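Long-range contacts in rhodopsin (PDB 2Z73), which detects light for vision at low intensity, light-driven isomerisation of its 11-cis retinal to all-trans activating G proteins that switch on phospholipase C: residues H22-F26 against L289-P294; V55-T60 against I73-F78; F188-R193 against A281-G287. All coordinates share one frame; numbering follows the deposited sequence.

From the N terminus the chain first makes the extracellular helix 21-24; residues 22-26, on and just after it, close contact 1 only when the loop 289-294 arrives, 263 residues later. Contacts 2 and 3 both lie within that long loop. Contact 2 closes early, over a short cytoplasmic loop: helix 31-61 turns into helix 70-87, pairing 55-60 with 73-78. Contact 3 opens after contact 2 has closed, joining the extracellular loop 188-193 to 281-287 at the end of helix 246-286. Contacts 1 and 3 touch, W23 packing on Y190 and I191, and V292 on A284, in one extracellular cluster; contact 2 lies on the other side of the chain's centre, its centre about 39 Å from that of contact 1.

Contact 1: H22-F26 against L289-P294; sequences HWREF and LEWVTP
H22 and V292 join the N-terminal segment of this opsin to the loop between transmembrane helices 6 and 7, on the extracellular side of the seven-helix bundle. The imidazole of H22 carries the contact, and it can be followed outward. CB lies 4.1 Å from L289 CD2. From there CG swings anti to the backbone N (chi1 171°), which lays one ring face against L289 and points the NE2 edge at the V292 carbonyl. CG lies about equally close to both methyls of L289, while ND1 meets L289 CG and CD2. Across the ring from ND1, CD2 approaches L289 CD1, a methyl that stands over the centre of that same face in a CH-pi contact, 3.7 Å from the centroid. CE1 comes up to L289 O. At the tip H22 NE2 donates to V292 O at 2.7 Å; the oxygen lies near the ring plane, the donor lies in the carbonyl plane, and the N-H...O angle is a moderately bent 142°. This bond grips the carbonyl of the residue at the centre of an inverse gamma turn, so the histidine meets the loop just where it bends.

Two more aromatic residues flank this bond. The indole of W23 reaches V292 with its far corner, CH2 lying 3.6 Å from CG1, and the two side chains cross obliquely. V292 itself also packs on V280 and A284 of helix 246-286, which brings the end of helix 6 into the same cluster. F26 meets the start of helix 294-306, where T293 takes the N-cap position and its OG1 accepts from A296 N. The phenyl ring lies against P294, whose CD sits over the centre of one face, 3.5 Å from the centroid and 12° off the ring normal.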
loop_
_atom_site.group_PDB
_atom_site.type_symbol
_atom_site.label_atom_id
_atom_site.label_comp_id
_atom_site.label_asym_id
_atom_site.label_seq_id
_atom_site.Cartn_x
_atom_site.Cartn_y
_atom_site.Cartn_z
ATOM N N HIS A 22 0.992 -24.991 18.062
ATOM C CA HIS A 22 1.222 -23.757 18.787
ATOM C C HIS A 22 -0.034 -22.977 19.125
ATOM O O HIS A 22 -0.160 -22.457 20.232
ATOM C CB HIS A 22 2.161 -22.839 18.022
ATOM C CG HIS A 22 2.256 -21.479 18.627
ATOM N ND1 HIS A 22 2.574 -21.283 19.953
ATOM C CD2 HIS A 22 2.021 -20.250 18.111
ATOM C CE1 HIS A 22 2.531 -19.992 20.229
ATOM N NE2 HIS A 22 2.197 -19.343 19.128
ATOM N N TRP A 23 -0.963 -22.881 18.183
ATOM C CA TRP A 23 -2.195 -22.131 18.435
ATOM C C TRP A 23 -3.190 -22.949 19.247
ATOM O O TRP A 23 -4.162 -22.426 19.778
ATOM C CB TRP A 23 -2.848 -21.708 17.108
ATOM C CG TRP A 23 -1.966 -20.878 16.210
ATOM C CD1 TRP A 23 -1.500 -21.228 14.979
ATOM C CD2 TRP A 23 -1.447 -19.567 16.473
ATOM N NE1 TRP A 23 -0.724 -20.223 14.459
ATOM C CE2 TRP A 23 -0.675 -19.192 15.357
ATOM C CE3 TRP A 23 -1.558 -18.677 17.545
ATOM C CZ2 TRP A 23 -0.015 -17.963 15.279
ATOM C CZ3 TRP A 23 -0.901 -17.452 17.473
ATOM C CH2 TRP A 23 -0.137 -17.106 16.344
ATOM N N ARG A 24 -2.924 -24.242 19.355
ATOM C CA ARG A 24 -3.802 -25.159 20.065
ATOM C C ARG A 24 -3.664 -25.172 21.572
ATOM O O ARG A 24 -4.568 -25.615 22.271
ATOM C CB ARG A 24 -3.580 -26.564 19.509
ATOM C CG ARG A 24 -3.966 -26.658 18.050
ATOM C CD ARG A 24 -3.122 -27.622 17.259
ATOM N NE ARG A 24 -3.257 -29.006 17.693
ATOM C CZ ARG A 24 -3.007 -30.056 16.910
ATOM N NH1 ARG A 24 -2.617 -29.880 15.649
ATOM N NH2 ARG A 24 -3.126 -31.288 17.397
ATOM N N GLU A 25 -2.546 -24.688 22.089
ATOM C CA GLU A 25 -2.354 -24.710 23.527
ATOM C C GLU A 25 -3.032 -23.556 24.257
ATOM O O GLU A 25 -3.101 -23.543 25.484
ATOM C CB GLU A 25 -0.859 -24.716 23.848
ATOM C CG GLU A 25 -0.222 -23.359 23.786
ATOM C CD GLU A 25 1.276 -23.438 23.847
ATOM O OE1 GLU A 25 1.894 -22.492 24.379
ATOM O OE2 GLU A 25 1.838 -24.438 23.358
ATOM N N PHE A 26 -3.554 -22.593 23.515
ATOM C CA PHE A 26 -4.183 -21.447 24.148
ATOM C C PHE A 26 -5.659 -21.620 24.412
ATOM O O PHE A 26 -6.316 -22.459 23.803
ATOM C CB PHE A 26 -3.961 -20.197 23.300
ATOM C CG PHE A 26 -2.515 -19.901 23.049
ATOM C CD1 PHE A 26 -1.726 -19.301 24.029
ATOM C CD2 PHE A 26 -1.924 -20.251 21.839
ATOM C CE1 PHE A 26 -0.375 -19.054 23.804
ATOM C CE2 PHE A 26 -0.571 -20.006 21.613
ATOM C CZ PHE A 26 0.203 -19.405 22.600
ATOM N N LEU A 289 8.940 -18.304 20.659
ATOM C CA LEU A 289 7.598 -18.572 20.169
ATOM C C LEU A 289 6.585 -18.358 21.282
ATOM O O LEU A 289 5.414 -18.121 21.012
ATOM C CB LEU A 289 7.480 -20.010 19.662
ATOM C CG LEU A 289 6.081 -20.464 19.197
ATOM C CD1 LEU A 289 5.700 -19.737 17.898
ATOM C CD2 LEU A 289 6.078 -21.974 18.981
ATOM N N GLU A 290 7.032 -18.445 22.534
ATOM C CA GLU A 290 6.114 -18.273 23.654
ATOM C C GLU A 290 5.597 -16.852 23.727
ATOM O O GLU A 290 4.657 -16.562 24.465
ATOM C CB GLU A 290 6.756 -18.676 24.992
ATOM C CG GLU A 290 8.171 -18.179 25.217
ATOM C CD GLU A 290 9.214 -19.071 24.565
ATOM O OE1 GLU A 290 10.420 -18.762 24.675
ATOM O OE2 GLU A 290 8.827 -20.083 23.950
ATOM N N TRP A 291 6.213 -15.967 22.952
ATOM C CA TRP A 291 5.778 -14.575 22.918
ATOM C C TRP A 291 4.581 -14.447 21.983
ATOM O O TRP A 291 3.642 -13.696 22.247
ATOM C CB TRP A 291 6.907 -13.669 22.419
ATOM C CG TRP A 291 8.016 -13.478 23.404
ATOM C CD1 TRP A 291 8.000 -13.804 24.730
ATOM C CD2 TRP A 291 9.285 -12.865 23.158
ATOM N NE1 TRP A 291 9.179 -13.427 25.326
ATOM C CE2 TRP A 291 9.987 -12.847 24.384
ATOM C CE3 TRP A 291 9.899 -12.324 22.020
ATOM C CZ2 TRP A 291 11.274 -12.310 24.507
ATOM C CZ3 TRP A 291 11.181 -11.787 22.141
ATOM C CH2 TRP A 291 11.852 -11.785 23.379
ATOM N N VAL A 292 4.625 -15.200 20.890
ATOM C CA VAL A 292 3.571 -15.165 19.893
ATOM C C VAL A 292 2.258 -15.733 20.398
ATOM O O VAL A 292 1.870 -16.834 20.034
ATOM C CB VAL A 292 3.985 -15.925 18.624
ATOM C CG1 VAL A 292 2.988 -15.660 17.520
ATOM C CG2 VAL A 292 5.377 -15.504 18.194
ATOM N N THR A 293 1.578 -14.971 21.245
ATOM C CA THR A 293 0.285 -15.374 21.786
ATOM C C THR A 293 -0.829 -14.971 20.818
ATOM O O THR A 293 -0.609 -14.180 19.887
ATOM C CB THR A 293 -0.004 -14.670 23.113
ATOM O OG1 THR A 293 0.085 -13.252 22.917
ATOM C CG2 THR A 293 0.981 -15.103 24.178
ATOM N N PRO A 294 -2.047 -15.497 21.039
ATOM C CA PRO A 294 -3.208 -15.195 20.195
ATOM C C PRO A 294 -3.339 -13.703 19.871
ATOM O O PRO A 294 -3.544 -13.353 18.719
ATOM C CB PRO A 294 -4.369 -15.720 21.023
ATOM C CG PRO A 294 -3.776 -16.922 21.661
ATOM C CD PRO A 294 -2.422 -16.431 22.115
#

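Contact 2: V55-T60 against I73-F78; sequences VIYLFT and IINLAF. With BOG (octyl beta-D-glucopyranoside), chain C.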
loop_
_atom_site.group_PDB
_atom_site.type_symbol
_atom_site.label_atom_id
_atom_site.label_comp_id
_atom_site.label_asym_id
_atom_site.label_seq_id
_atom_site.Cartn_x
_atom_site.Cartn_y
_atom_site.Cartn_z
ATOM N N VAL A 55 -10.998 6.158 -5.885
ATOM C CA VAL A 55 -9.771 6.591 -6.523
ATOM C C VAL A 55 -9.695 5.976 -7.911
ATOM O O VAL A 55 -9.434 6.679 -8.890
ATOM C CB VAL A 55 -8.491 6.250 -5.662
ATOM C CG1 VAL A 55 -8.704 4.983 -4.880
ATOM C CG2 VAL A 55 -7.261 6.128 -6.558
ATOM N N ILE A 56 -9.962 4.683 -8.017
ATOM C CA ILE A 56 -9.938 4.042 -9.325
ATOM C C ILE A 56 -10.946 4.693 -10.281
ATOM O O ILE A 56 -10.627 4.959 -11.441
ATOM C CB ILE A 56 -10.272 2.547 -9.242
ATOM C CG1 ILE A 56 -9.205 1.809 -8.427
ATOM C CG2 ILE A 56 -10.383 1.971 -10.657
ATOM C CD1 ILE A 56 -9.463 0.316 -8.309
ATOM N N TYR A 57 -12.159 4.940 -9.792
ATOM C CA TYR A 57 -13.202 5.555 -10.609
ATOM C C TYR A 57 -12.767 6.941 -11.047
ATOM O O TYR A 57 -12.655 7.206 -12.241
ATOM C CB TYR A 57 -14.520 5.637 -9.823
ATOM C CG TYR A 57 -15.663 6.317 -10.560
ATOM C CD1 TYR A 57 -16.122 7.572 -10.164
ATOM C CD2 TYR A 57 -16.279 5.706 -11.653
ATOM C CE1 TYR A 57 -17.159 8.198 -10.830
ATOM C CE2 TYR A 57 -17.314 6.328 -12.329
ATOM C CZ TYR A 57 -17.750 7.573 -11.912
ATOM O OH TYR A 57 -18.780 8.205 -12.576
ATOM N N LEU A 58 -12.504 7.815 -10.077
ATOM C CA LEU A 58 -12.079 9.182 -10.364
ATOM C C LEU A 58 -10.798 9.291 -11.206
ATOM O O LEU A 58 -10.751 10.066 -12.161
ATOM C CB LEU A 58 -11.906 9.961 -9.055
ATOM C CG LEU A 58 -13.020 10.945 -8.677
ATOM C CD1 LEU A 58 -14.374 10.435 -9.137
ATOM C CD2 LEU A 58 -13.011 11.173 -7.174
ATOM N N PHE A 59 -9.767 8.518 -10.871
ATOM C CA PHE A 59 -8.526 8.605 -11.635
ATOM C C PHE A 59 -8.619 8.109 -13.078
ATOM O O PHE A 59 -7.990 8.683 -13.963
ATOM C CB PHE A 59 -7.374 7.899 -10.899
ATOM C CG PHE A 59 -6.601 8.806 -9.965
ATOM C CD1 PHE A 59 -7.104 9.140 -8.709
ATOM C CD2 PHE A 59 -5.376 9.340 -10.353
ATOM C CE1 PHE A 59 -6.394 9.994 -7.854
ATOM C CE2 PHE A 59 -4.661 10.192 -9.508
ATOM C CZ PHE A 59 -5.169 10.520 -8.258
ATOM N N THR A 60 -9.394 7.060 -13.331
ATOM C CA THR A 60 -9.521 6.579 -14.705
ATOM C C THR A 60 -10.473 7.439 -15.539
ATOM O O THR A 60 -10.411 7.411 -16.764
ATOM C CB THR A 60 -10.048 5.125 -14.784
ATOM O OG1 THR A 60 -11.183 4.978 -13.930
ATOM C CG2 THR A 60 -8.978 4.134 -14.391
ATOM N N ILE A 73 -0.945 4.897 -9.244
ATOM C CA ILE A 73 -1.941 5.186 -8.214
ATOM C C ILE A 73 -3.143 4.258 -8.373
ATOM O O ILE A 73 -3.665 3.715 -7.399
ATOM C CB ILE A 73 -2.443 6.657 -8.286
ATOM C CG1 ILE A 73 -1.409 7.600 -7.667
ATOM C CG2 ILE A 73 -3.768 6.806 -7.541
ATOM C CD1 ILE A 73 -1.801 9.076 -7.736
ATOM N N ILE A 74 -3.573 4.081 -9.615
ATOM C CA ILE A 74 -4.701 3.220 -9.886
ATOM C C ILE A 74 -4.339 1.793 -9.499
ATOM O O ILE A 74 -5.093 1.116 -8.796
ATOM C CB ILE A 74 -5.115 3.313 -11.383
ATOM C CG1 ILE A 74 -5.729 4.696 -11.649
ATOM C CG2 ILE A 74 -6.127 2.220 -11.739
ATOM C CD1 ILE A 74 -5.985 5.006 -13.101
ATOM N N ASN A 75 -3.172 1.345 -9.952
ATOM C CA ASN A 75 -2.702 -0.003 -9.658
ATOM C C ASN A 75 -2.687 -0.241 -8.143
ATOM O O ASN A 75 -3.077 -1.314 -7.670
ATOM C CB ASN A 75 -1.300 -0.216 -10.241
ATOM C CG ASN A 75 -0.795 -1.630 -10.022
ATOM O OD1 ASN A 75 -1.312 -2.582 -10.608
ATOM N ND2 ASN A 75 0.208 -1.776 -9.171
ATOM N N LEU A 76 -2.236 0.770 -7.400
ATOM C CA LEU A 76 -2.172 0.698 -5.942
ATOM C C LEU A 76 -3.588 0.545 -5.371
ATOM O O LEU A 76 -3.827 -0.260 -4.469
ATOM C CB LEU A 76 -1.551 1.980 -5.389
ATOM C CG LEU A 76 -0.646 1.924 -4.161
ATOM C CD1 LEU A 76 -0.530 3.324 -3.578
ATOM C CD2 LEU A 76 -1.199 0.968 -3.112
ATOM N N ALA A 77 -4.526 1.327 -5.899
ATOM C CA ALA A 77 -5.902 1.277 -5.435
ATOM C C ALA A 77 -6.552 -0.069 -5.743
ATOM O O ALA A 77 -7.357 -0.558 -4.953
ATOM C CB ALA A 77 -6.705 2.399 -6.058
ATOM N N PHE A 78 -6.220 -0.663 -6.886
ATOM C CA PHE A 78 -6.796 -1.959 -7.247
ATOM C C PHE A 78 -6.265 -2.967 -6.232
ATOM O O PHE A 78 -6.996 -3.830 -5.737
ATOM C CB PHE A 78 -6.355 -2.388 -8.651
ATOM C CG PHE A 78 -6.911 -3.718 -9.080
ATOM C CD1 PHE A 78 -8.009 -3.789 -9.923
ATOM C CD2 PHE A 78 -6.366 -4.904 -8.597
ATOM C CE1 PHE A 78 -8.560 -5.015 -10.276
ATOM C CE2 PHE A 78 -6.915 -6.138 -8.947
ATOM C CZ PHE A 78 -8.010 -6.192 -9.784
HETATM C C1 BOG C . 1.522 15.116 -12.696
HETATM O O1 BOG C . 2.195 14.388 -11.762
HETATM C C2 BOG C . 1.161 16.338 -11.890
HETATM O O2 BOG C . 0.304 16.036 -10.723
HETATM C C3 BOG C . 0.456 17.134 -12.893
HETATM O O3 BOG C . 0.134 18.267 -12.169
HETATM C C4 BOG C . 1.407 17.418 -14.126
HETATM O O4 BOG C . 0.745 18.180 -15.086
HETATM C C5 BOG C . 1.742 16.193 -14.867
HETATM O O5 BOG C . 2.415 15.428 -13.874
HETATM C C6 BOG C . 2.707 16.470 -16.096
HETATM O O6 BOG C . 2.994 15.157 -16.819
HETATM C "C1'" BOG C . 1.711 13.108 -12.055
HETATM C "C2'" BOG C . 2.654 12.286 -11.330
HETATM C "C3'" BOG C . 1.754 11.490 -10.449
HETATM C "C4'" BOG C . 2.543 11.411 -9.269
HETATM C "C5'" BOG C . 1.881 10.352 -8.470
HETATM C "C6'" BOG C . 2.220 10.757 -7.143
HETATM C "C7'" BOG C . 1.500 9.749 -6.342
HETATM C "C8'" BOG C . 1.276 10.465 -5.128
#
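Transmembrane helices 1 and 2 meet here near the cytoplasmic side, I56 and I74 marking their closest CA pair. The local axes run nearly antiparallel (159°) and pass 9.2 Å apart. The small CB of A77 is met by V55 CG1 and by I56 CG1, each at 3.5 Å. Beyond it, I56 CD1 reaches the backbone of F78, 3.7 Å from its CA. This is the helical hairpin that opens the seven-transmembrane bundle of the rhodopsin family, and no hydrogen bond crosses it in these segments. F59 supplies its flat surface: I73 CG2 stands over the ring centre, 3.9 Å from the centroid and 5° off the normal, while I73 CD1 comes to CE2. An alanine at F59 is likely to leave I73 CG2 and CD1 without the ring they pack on and to open a gap beside F322, whose ring also meets this phenyl. I73 CD1 also touches the octyl tail of the detergent, 3.6 Å from BOG C7'. Toward the helix end, with chi1 47°, T60 OG1 stands between backbone N and carbonyl carbon and hydrogen-bonds back to I56 O at 2.6 Å, an acceptor it shares with T60 N. T60 CG2 then faces I74 CD1, 3.4 Å away.

Contact 3: F188-R193 against A281-G287; sequences FDYISR and ALLAQFG. With RET (retinal), chain D.
Y190 packs against A281 and A284, fastening the second extracellular loop, which covers the retinal pocket of opsins, to the extracellular end of transmembrane helix 6. This inner part is close and mostly apolar. The ring of Y190 lies with one face over A281 CA, and its CD2 comes 3.6 Å from A284 CB; a first torsion of 47° places CG between the backbone N and the carbonyl carbon, which lays the ring over A281 with CD2 beside A284. Its hydroxyl is bonded elsewhere, to E180. Next to it F188, a retinal-pocket residue, only grazes A281 with CZ but meets the chromophore closely, CD2 lying 3.6 Å from RET C19.

Q285 marks the change to polar contacts. Its bent chain brings the amide back under the loop, where NE2 donates to two carbonyls: Y190 O at 3.1 Å and, more nearly straight, S192 O at 2.8 Å. Both oxygens are met from above their carbonyl planes, and the S192 oxygen lies in the plane of the amide. The loop holds its own shape here: D189 OD1 accepts from two backbone N-H groups on one face of the carboxylate, an Asx turn through I191 N, completed to an Asx motif by S192 N, while S192 OG binds OD2.

The outer part is exposed and rests on a single long side chain. R193 runs extended from CG to NE and slides past Q285 in the opposite direction, the guanidinium and amide planes 63° apart. With Q285 O over one face of the guanidinium, NH1 reaches two backbone carbonyls at the extracellular end of helix 6. It donates to A284 O at 3.2 Å from above that carbonyl's plane, and to G287 O at 2.9 Å with each group lying in the other's plane.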
loop_
_atom_site.group_PDB
_atom_site.type_symbol
_atom_site.label_atom_id
_atom_site.label_comp_id
_atom_site.label_asym_id
_atom_site.label_seq_id
_atom_site.Cartn_x
_atom_site.Cartn_y
_atom_site.Cartn_z
ATOM N N PHE A 188 0.681 -16.769 5.932
ATOM C CA PHE A 188 1.721 -17.761 5.672
ATOM C C PHE A 188 2.159 -18.391 6.985
ATOM O O PHE A 188 1.808 -17.912 8.063
ATOM C CB PHE A 188 2.908 -17.126 4.951
ATOM C CG PHE A 188 3.572 -16.010 5.712
ATOM C CD1 PHE A 188 4.824 -16.197 6.297
ATOM C CD2 PHE A 188 2.965 -14.770 5.822
ATOM C CE1 PHE A 188 5.464 -15.162 6.984
ATOM C CE2 PHE A 188 3.593 -13.727 6.506
ATOM C CZ PHE A 188 4.848 -13.928 7.088
ATOM N N ASP A 189 2.917 -19.475 6.902
ATOM C CA ASP A 189 3.392 -20.169 8.098
ATOM C C ASP A 189 4.740 -19.609 8.577
ATOM O O ASP A 189 5.781 -19.844 7.957
ATOM C CB ASP A 189 3.513 -21.663 7.798
ATOM C CG ASP A 189 3.752 -22.488 9.034
ATOM O OD1 ASP A 189 3.810 -21.912 10.141
ATOM O OD2 ASP A 189 3.880 -23.719 8.892
ATOM N N TYR A 190 4.704 -18.860 9.677
ATOM C CA TYR A 190 5.914 -18.263 10.248
ATOM C C TYR A 190 6.331 -19.015 11.504
ATOM O O TYR A 190 7.247 -18.607 12.213
ATOM C CB TYR A 190 5.679 -16.782 10.575
ATOM C CG TYR A 190 4.383 -16.501 11.310
ATOM C CD1 TYR A 190 3.363 -15.758 10.710
ATOM C CD2 TYR A 190 4.167 -16.991 12.596
ATOM C CE1 TYR A 190 2.162 -15.508 11.372
ATOM C CE2 TYR A 190 2.969 -16.752 13.266
ATOM C CZ TYR A 190 1.968 -16.008 12.646
ATOM O OH TYR A 190 0.774 -15.785 13.295
ATOM N N ILE A 191 5.653 -20.124 11.765
ATOM C CA ILE A 191 5.956 -20.942 12.929
ATOM C C ILE A 191 6.905 -22.099 12.570
ATOM O O ILE A 191 7.986 -22.223 13.145
ATOM C CB ILE A 191 4.663 -21.490 13.539
ATOM C CG1 ILE A 191 3.803 -20.322 14.040
ATOM C CG2 ILE A 191 4.985 -22.448 14.650
ATOM C CD1 ILE A 191 2.429 -20.739 14.543
ATOM N N SER A 192 6.500 -22.936 11.620
ATOM C CA SER A 192 7.329 -24.054 11.181
ATOM C C SER A 192 8.728 -23.554 10.843
ATOM O O SER A 192 8.880 -22.549 10.151
ATOM C CB SER A 192 6.715 -24.716 9.950
ATOM O OG SER A 192 5.513 -25.382 10.289
ATOM N N ARG A 193 9.748 -24.266 11.316
ATOM C CA ARG A 193 11.127 -23.854 11.088
ATOM C C ARG A 193 11.983 -24.732 10.184
ATOM O O ARG A 193 13.213 -24.696 10.272
ATOM C CB ARG A 193 11.827 -23.677 12.424
ATOM C CG ARG A 193 11.106 -22.725 13.338
ATOM C CD ARG A 193 11.953 -22.366 14.523
ATOM N NE ARG A 193 11.321 -21.357 15.365
ATOM C CZ ARG A 193 11.898 -20.829 16.435
ATOM N NH1 ARG A 193 11.264 -19.917 17.149
ATOM N NH2 ARG A 193 13.114 -21.214 16.782
ATOM N N ALA A 281 6.159 -11.965 13.501
ATOM C CA ALA A 281 6.330 -13.164 12.693
ATOM C C ALA A 281 7.748 -13.675 12.882
ATOM O O ALA A 281 7.968 -14.856 13.161
ATOM C CB ALA A 281 6.076 -12.850 11.226
ATOM N N LEU A 282 8.709 -12.771 12.736
ATOM C CA LEU A 282 10.115 -13.121 12.882
ATOM C C LEU A 282 10.435 -13.740 14.228
ATOM O O LEU A 282 11.246 -14.657 14.307
ATOM C CB LEU A 282 10.987 -11.889 12.643
ATOM C CG LEU A 282 11.117 -11.563 11.158
ATOM C CD1 LEU A 282 11.927 -10.294 10.969
ATOM C CD2 LEU A 282 11.764 -12.738 10.434
ATOM N N LEU A 283 9.806 -13.241 15.286
ATOM C CA LEU A 283 10.035 -13.790 16.617
ATOM C C LEU A 283 9.584 -15.242 16.623
ATOM O O LEU A 283 10.256 -16.112 17.167
ATOM C CB LEU A 283 9.239 -13.010 17.674
ATOM C CG LEU A 283 9.847 -11.737 18.266
ATOM C CD1 LEU A 283 10.351 -10.801 17.167
ATOM C CD2 LEU A 283 8.793 -11.052 19.113
ATOM N N ALA A 284 8.441 -15.497 15.999
ATOM C CA ALA A 284 7.890 -16.841 15.944
ATOM C C ALA A 284 8.774 -17.785 15.140
ATOM O O ALA A 284 8.792 -18.990 15.387
ATOM C CB ALA A 284 6.488 -16.800 15.349
ATOM N N GLN A 285 9.515 -17.243 14.184
ATOM C CA GLN A 285 10.367 -18.072 13.345
ATOM C C GLN A 285 11.820 -18.119 13.808
ATOM O O GLN A 285 12.569 -19.035 13.435
ATOM C CB GLN A 285 10.307 -17.562 11.900
ATOM C CG GLN A 285 11.259 -18.246 10.924
ATOM C CD GLN A 285 10.880 -19.684 10.639
ATOM O OE1 GLN A 285 11.564 -20.378 9.890
ATOM N NE2 GLN A 285 9.785 -20.137 11.230
ATOM N N PHE A 286 12.222 -17.146 14.624
ATOM C CA PHE A 286 13.602 -17.086 15.095
ATOM C C PHE A 286 13.778 -16.851 16.587
ATOM O O PHE A 286 14.857 -17.100 17.120
ATOM C CB PHE A 286 14.356 -15.992 14.348
ATOM C CG PHE A 286 14.533 -16.263 12.885
ATOM C CD1 PHE A 286 14.110 -15.333 11.945
ATOM C CD2 PHE A 286 15.171 -17.419 12.448
ATOM C CE1 PHE A 286 14.320 -15.547 10.594
ATOM C CE2 PHE A 286 15.387 -17.642 11.095
ATOM C CZ PHE A 286 14.962 -16.702 10.165
ATOM N N GLY A 287 12.737 -16.373 17.258
ATOM C CA GLY A 287 12.853 -16.105 18.679
ATOM C C GLY A 287 11.925 -16.890 19.587
ATOM O O GLY A 287 11.555 -18.023 19.280
HETATM C C1 RET D . 5.998 -9.388 5.452
HETATM C C2 RET D . 6.686 -8.069 5.909
HETATM C C3 RET D . 5.849 -6.809 5.770
HETATM C C4 RET D . 5.240 -6.652 4.366
HETATM C C5 RET D . 4.570 -7.931 3.863
HETATM C C6 RET D . 4.892 -9.177 4.340
HETATM C C7 RET D . 4.208 -10.442 3.842
HETATM C C8 RET D . 2.883 -10.802 4.132
HETATM C C9 RET D . 2.047 -11.926 3.689
HETATM C C10 RET D . 0.806 -11.885 4.191
HETATM C C11 RET D . -0.342 -12.737 3.970
HETATM C C12 RET D . -1.588 -12.631 4.525
HETATM C C13 RET D . -2.209 -11.760 5.598
HETATM C C14 RET D . -3.547 -11.851 5.861
HETATM C C15 RET D . -4.221 -11.057 6.895
HETATM C C16 RET D . 7.068 -10.366 4.966
HETATM C C17 RET D . 5.406 -10.023 6.753
HETATM C C18 RET D . 3.545 -7.594 2.811
HETATM C C19 RET D . 2.590 -12.963 2.726
HETATM C C20 RET D . -1.261 -10.800 6.351
#